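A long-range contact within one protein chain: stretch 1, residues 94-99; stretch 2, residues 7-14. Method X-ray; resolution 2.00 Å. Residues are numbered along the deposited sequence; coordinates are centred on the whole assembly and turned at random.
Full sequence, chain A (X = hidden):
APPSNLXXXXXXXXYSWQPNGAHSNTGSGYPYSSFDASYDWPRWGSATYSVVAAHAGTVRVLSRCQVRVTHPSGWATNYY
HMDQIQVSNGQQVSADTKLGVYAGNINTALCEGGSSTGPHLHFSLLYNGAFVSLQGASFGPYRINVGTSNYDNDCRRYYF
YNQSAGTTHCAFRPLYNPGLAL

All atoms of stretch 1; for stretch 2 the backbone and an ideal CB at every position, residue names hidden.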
# COMPACT_ATOMS: atom_id res chain seq x y z
N SER A 94 -2.23 -9.31 -12.11
CA SER A 94 -1.74 -10.21 -11.07
C SER A 94 -0.93 -9.39 -10.06
O SER A 94 -0.55 -8.25 -10.33
CB SER A 94 -0.83 -11.27 -11.70
OG SER A 94 -1.45 -11.87 -12.82
N ALA A 95 -0.65 -9.98 -8.90
CA ALA A 95 0.32 -9.41 -7.99
C ALA A 95 1.58 -9.11 -8.80
O ALA A 95 1.99 -9.92 -9.64
CB ALA A 95 0.63 -10.35 -6.84
N ASP A 96 2.15 -7.93 -8.58
CA ASP A 96 3.42 -7.52 -9.20
C ASP A 96 3.26 -6.93 -10.61
O ASP A 96 4.26 -6.76 -11.32
CB ASP A 96 4.44 -8.67 -9.18
CG ASP A 96 5.86 -8.20 -8.86
OD1 ASP A 96 6.01 -7.23 -8.09
OD2 ASP A 96 6.81 -8.84 -9.35
N THR A 97 2.03 -6.60 -11.00
CA THR A 97 1.79 -5.89 -12.26
C THR A 97 1.96 -4.39 -12.01
O THR A 97 1.24 -3.81 -11.20
CB THR A 97 0.38 -6.16 -12.85
OG1 THR A 97 0.26 -7.54 -13.21
CG2 THR A 97 0.15 -5.30 -14.10
N LYS A 98 2.92 -3.77 -12.70
CA LYS A 98 3.18 -2.35 -12.50
C LYS A 98 1.96 -1.50 -12.88
O LYS A 98 1.49 -1.54 -14.01
CB LYS A 98 4.42 -1.90 -13.28
CG LYS A 98 4.72 -0.41 -13.18
CD LYS A 98 6.11 -0.08 -13.71
CE LYS A 98 6.34 1.43 -13.80
NZ LYS A 98 7.77 1.73 -14.11
N LEU A 99 1.46 -0.75 -11.90
CA LEU A 99 0.30 0.12 -12.09
C LEU A 99 0.70 1.53 -12.52
O LEU A 99 -0.10 2.26 -13.11
CB LEU A 99 -0.52 0.20 -10.79
CG LEU A 99 -0.95 -1.12 -10.13
CD1 LEU A 99 -1.81 -0.84 -8.90
CD2 LEU A 99 -1.70 -2.01 -11.11
N UNK A 7 -1.94 -11.70 -0.97
CA UNK A 7 -1.31 -10.40 -1.18
C UNK A 7 0.18 -10.33 -0.91
O UNK A 7 0.69 -10.97 0.02
CB UNK A 7 -2.01 -9.36 -0.30
N UNK A 8 0.87 -9.56 -1.74
CA UNK A 8 2.25 -9.13 -1.52
C UNK A 8 2.23 -7.62 -1.25
O UNK A 8 1.18 -6.98 -1.36
CB UNK A 8 3.14 -9.47 -2.72
N UNK A 9 3.39 -7.05 -0.93
CA UNK A 9 3.53 -5.60 -0.75
C UNK A 9 3.42 -4.88 -2.11
O UNK A 9 3.85 -5.42 -3.13
CB UNK A 9 4.87 -5.27 -0.08
N UNK A 10 2.85 -3.65 -2.11
CA UNK A 10 2.56 -2.93 -3.36
C UNK A 10 3.76 -2.24 -4.03
O UNK A 10 3.64 -1.11 -4.52
CB UNK A 10 1.49 -1.87 -3.08
N UNK A 11 4.91 -2.92 -4.04
CA UNK A 11 6.04 -2.52 -4.89
C UNK A 11 6.70 -3.75 -5.50
O UNK A 11 6.39 -4.88 -5.11
CB UNK A 11 7.06 -1.71 -4.09
N UNK A 12 7.58 -3.53 -6.47
CA UNK A 12 8.22 -4.62 -7.21
C UNK A 12 8.88 -5.65 -6.30
O UNK A 12 9.56 -5.30 -5.33
CB UNK A 12 9.26 -4.05 -8.17
N UNK A 13 8.68 -6.92 -6.63
CA UNK A 13 9.33 -8.03 -5.95
C UNK A 13 10.85 -7.87 -6.04
O UNK A 13 11.38 -7.50 -7.10
CB UNK A 13 8.89 -9.37 -6.55
N UNK A 14 11.55 -8.15 -4.95
CA UNK A 14 13.02 -8.06 -4.91
C UNK A 14 13.54 -6.70 -4.47
O UNK A 14 14.76 -6.51 -4.33
CB UNK A 14 13.59 -8.39 -6.29

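Stretch 1 presents a type II beta turn from Ser 94 to Thr 97, closed by a backbone hydrogen bond from Thr 97 N to Ser 94 O (3.1 Å). At its corner the CA-to-CB bond of Asp 96 points sideways, but its carboxylate end comes close to stretch 2, offering a negative charge and two acceptors, with the methyl group of Ala 95 beside it.

Position 7 directs its CA-to-CB bond away from stretch 1, and nothing there lies within 5.5 Å of the ideal CB, so the turn places no demand on it. The residue is Met 7.

Position 8 is different. Its CA-to-CB bond points toward the turn, and the ideal CB stands 4.9 Å from Ala 95 CB, leaving room for a side chain of moderate length that could pack on the methyl group and carry a polar end on to Asp 96. Glutamine, lysine or arginine would all be reasonable. The deposited residue is Gln 8, in which CG packs 3.8 Å from Ala 95 CB and the amide end extends to the neighbourhood of Asp 96. The orientation of that amide is uncertain.

Positions 9, 10 and 11 have ideal CB atoms beyond the reach of stretch 1, which therefore says little about their identity; phi of -78° at position 10 is compatible with proline. They are Leu 9, Pro 10 and Trp 11, and a weak hydrogen bond runs from Trp 11 N to Leu 9 O (2.9 Å).

At position 12 the ideal CB lies 4.6 Å from Asp 96 OD1, but CA-to-CB points sideways. A small residue would fit, as would a long one whose end comes near the extended Lys 98, whose charge might seem to favour an acidic or neutral end. The residue is Arg 12. Arg 12 NH2 lies 4.0 Å from Lys 98 NZ, a close approach of like charges, while NZ is hydrogen-bonded elsewhere in the structure.

Position 13 points its CA-to-CB bond toward stretch 1, with the ideal CB 3.5 Å from Asp 96 OD2. Its backbone amide supplies the main polar link, so the side chain is loosely constrained, and small or polar residues that do not crowd or repel the carboxylate would suit. Here Gln 13 donates from N to Asp 96 OD1 (3.1 Å, 148°). The contact of the Gln 13 side chain with Asp 96 is made by CB, 3.5 Å from OD2, while its amide lies farther off. A water reinforces the link, donating to both Gln 13 O and Asp 96 OD2 at 3.0 Å each.

Position 14 does not touch stretch 1. With phi/psi of 92°/-3°, a CB would be jammed against the preceding carbonyl oxygen, which calls for glycine, and Gly 14 is found.

Stretch 2 (7-14) MQLPWRQG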
# COMPACT_ATOMS: atom_id res chain seq x y z
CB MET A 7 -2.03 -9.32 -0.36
CG MET A 7 -3.31 -8.85 -1.01
SD MET A 7 -4.20 -7.69 0.03
CE MET A 7 -5.27 -8.82 0.91
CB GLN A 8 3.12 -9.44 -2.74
CG GLN A 8 2.67 -8.73 -4.03
CD GLN A 8 3.80 -8.48 -5.01
OE1 GLN A 8 4.18 -7.34 -5.26
NE2 GLN A 8 4.34 -9.55 -5.58
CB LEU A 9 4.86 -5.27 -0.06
CG LEU A 9 5.06 -5.86 1.34
CD1 LEU A 9 6.55 -5.95 1.70
CD2 LEU A 9 4.28 -5.06 2.40
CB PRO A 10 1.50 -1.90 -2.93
CG PRO A 10 1.84 -1.62 -1.51
CD PRO A 10 2.36 -2.91 -0.93
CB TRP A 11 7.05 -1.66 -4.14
CG TRP A 11 7.58 -2.22 -2.85
CD1 TRP A 11 8.65 -3.06 -2.69
CD2 TRP A 11 7.08 -1.96 -1.53
NE1 TRP A 11 8.85 -3.34 -1.36
CE2 TRP A 11 7.90 -2.67 -0.62
CE3 TRP A 11 6.03 -1.18 -1.03
CZ2 TRP A 11 7.69 -2.64 0.76
CZ3 TRP A 11 5.82 -1.16 0.35
CH2 TRP A 11 6.65 -1.88 1.22
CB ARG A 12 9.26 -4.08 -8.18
CG ARG A 12 8.70 -3.40 -9.42
CD ARG A 12 9.81 -2.57 -10.06
NE ARG A 12 9.54 -2.27 -11.46
CZ ARG A 12 10.42 -1.72 -12.29
NH1 ARG A 12 11.64 -1.41 -11.86
NH2 ARG A 12 10.08 -1.48 -13.55
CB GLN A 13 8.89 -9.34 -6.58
CG GLN A 13 8.88 -10.51 -5.64
CD GLN A 13 8.52 -11.80 -6.33
OE1 GLN A 13 7.34 -12.15 -6.43
NE2 GLN A 13 9.52 -12.50 -6.84
O HOH W 1 9.64 -7.79 -9.53
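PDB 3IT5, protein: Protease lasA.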